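Local coordinates for protein geranylgeranyl pyrophosphate synthase (Corynebacterium glutamicum, PDB 3LMD) that probably acts as a trans-isoprenyl diphosphate synthase, lengthening allylic diphosphates by head-to-tail condensation with isopentenyl diphosphate in a magnesium-dependent reaction, at residues 267-272 with 302-307. Sequence-based numbering, arbitrary orientation.
Sequences LPVLYA and ELLSQS
Pro268 brings the one flat group of this contact, its backbone carbonyl, which a methyl of Leu304 meets only loosely, Pro268 O lying 4.4 Å from Leu304 CD2; no aromatic ring takes part. Across the contact there is no hydrogen bond; the join is apolar. Leu304 places CG anti to its carbonyl carbon (chi1 -71°), and the two methyls share the work. Leu304 CD2 packs against Ala272 CB at 3.7 Å and also reaches Val269 CA at 4.0 Å, whereas Leu304 CD1 meets the methyl Val269 CG2, again at 4.0 Å. Ala272 CB is touched a second time by Ser307 OG at 3.5 Å, the shortest approach between the segments, so this one methyl rests against both a leucine branch and a fixed hydroxyl.

What fixes that hydroxyl is the Leu304 carbonyl. Leu304 O is used within its own segment, as acceptor for Ser307 OG at 2.7 Å, tilted 16° from the carbonyl plane, and for Ser307 N. Two donors thus grip one acceptor at the C-terminal end of helix 294-306. Gly309 N adds a further bond, so the hydroxyl is engaged both as donor, to Leu304 O, and as acceptor, from Gly309 N.

The helix segments 267-272 and 302-306 pass with axes 10.2 Å apart at an angle of 72°, consistent with the small interface of 163 Å² summed over both sides. Glu302 and Ser305, which bind calcium in a structure of this protein, take no part in it. In the all-helical polyprenyl synthase fold, the patch lies toward the chain's periphery: Leu283 and Val279 of helix 278-286 touch Ala272 and Ser307 respectively, Ile245 of helix 219-246 touches Val269, and Ala313 of helix 309-328 touches Pro268.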
# COMPACT_ATOMS: atom_id res chain seq x y z
N LEU A 267 -4.20 25.41 14.01
CA LEU A 267 -4.91 25.69 15.25
C LEU A 267 -4.96 27.15 15.70
O LEU A 267 -6.03 27.63 16.04
CB LEU A 267 -4.33 24.85 16.39
CG LEU A 267 -5.19 24.70 17.63
CD1 LEU A 267 -6.59 24.20 17.23
CD2 LEU A 267 -4.48 23.68 18.58
N PRO A 268 -3.81 27.86 15.76
CA PRO A 268 -3.94 29.25 16.23
C PRO A 268 -4.86 30.10 15.34
O PRO A 268 -5.54 31.02 15.82
CB PRO A 268 -2.53 29.80 16.12
CG PRO A 268 -1.62 28.59 15.98
CD PRO A 268 -2.43 27.50 15.41
N VAL A 269 -4.83 29.84 14.04
CA VAL A 269 -5.66 30.59 13.11
C VAL A 269 -7.11 30.25 13.32
O VAL A 269 -7.98 31.13 13.28
CB VAL A 269 -5.28 30.30 11.61
CG1 VAL A 269 -6.11 31.23 10.66
CG2 VAL A 269 -3.82 30.47 11.40
N LEU A 270 -7.40 28.97 13.53
CA LEU A 270 -8.78 28.54 13.72
C LEU A 270 -9.35 29.11 15.02
O LEU A 270 -10.51 29.49 15.08
CB LEU A 270 -8.89 27.00 13.76
CG LEU A 270 -8.40 26.34 12.45
CD1 LEU A 270 -8.31 24.79 12.64
CD2 LEU A 270 -9.35 26.71 11.32
N TYR A 271 -8.56 29.13 16.07
CA TYR A 271 -9.01 29.77 17.32
C TYR A 271 -9.30 31.28 17.10
O TYR A 271 -10.35 31.79 17.56
CB TYR A 271 -7.94 29.61 18.38
CG TYR A 271 -8.01 28.30 19.14
CD1 TYR A 271 -9.22 27.83 19.66
CD2 TYR A 271 -6.88 27.55 19.35
CE1 TYR A 271 -9.27 26.63 20.37
CE2 TYR A 271 -6.93 26.36 20.05
CZ TYR A 271 -8.12 25.91 20.55
OH TYR A 271 -8.12 24.73 21.26
N ALA A 272 -8.40 31.97 16.41
CA ALA A 272 -8.56 33.42 16.15
C ALA A 272 -9.81 33.68 15.33
O ALA A 272 -10.56 34.61 15.61
CB ALA A 272 -7.32 34.00 15.45
N GLU A 302 -0.13 39.92 11.17
CA GLU A 302 -0.24 40.97 12.19
C GLU A 302 -1.53 40.83 13.00
O GLU A 302 -1.49 40.88 14.24
CB GLU A 302 -0.15 42.37 11.56
CG GLU A 302 -0.17 43.51 12.57
CD GLU A 302 0.89 43.35 13.66
OE1 GLU A 302 2.04 43.01 13.33
OE2 GLU A 302 0.56 43.58 14.86
N LEU A 303 -2.66 40.63 12.32
CA LEU A 303 -3.93 40.37 13.01
C LEU A 303 -3.83 39.16 13.97
O LEU A 303 -4.27 39.22 15.11
CB LEU A 303 -5.04 40.13 11.98
CG LEU A 303 -5.45 41.38 11.17
CD1 LEU A 303 -6.40 40.98 10.06
CD2 LEU A 303 -6.11 42.39 12.09
N LEU A 304 -3.25 38.07 13.50
CA LEU A 304 -3.06 36.88 14.36
C LEU A 304 -2.26 37.23 15.61
O LEU A 304 -2.61 36.80 16.71
CB LEU A 304 -2.36 35.76 13.54
CG LEU A 304 -3.29 35.14 12.49
CD1 LEU A 304 -2.51 34.24 11.51
CD2 LEU A 304 -4.38 34.34 13.19
N SER A 305 -1.21 38.05 15.49
CA SER A 305 -0.44 38.43 16.67
C SER A 305 -1.25 39.33 17.62
O SER A 305 -0.92 39.45 18.80
CB SER A 305 0.91 39.09 16.29
OG SER A 305 0.72 40.46 15.96
N GLN A 306 -2.30 39.96 17.10
CA GLN A 306 -3.16 40.81 17.93
C GLN A 306 -4.29 40.00 18.56
O GLN A 306 -5.01 40.51 19.42
CB GLN A 306 -3.75 41.99 17.08
CG GLN A 306 -2.69 42.97 16.63
CD GLN A 306 -3.14 43.89 15.46
OE1 GLN A 306 -4.22 43.73 14.90
NE2 GLN A 306 -2.29 44.83 15.09
N SER A 307 -4.45 38.74 18.13
CA SER A 307 -5.61 37.93 18.52
C SER A 307 -5.21 37.09 19.74
O SER A 307 -4.10 37.20 20.23
CB SER A 307 -6.01 36.96 17.39
OG SER A 307 -5.07 35.88 17.35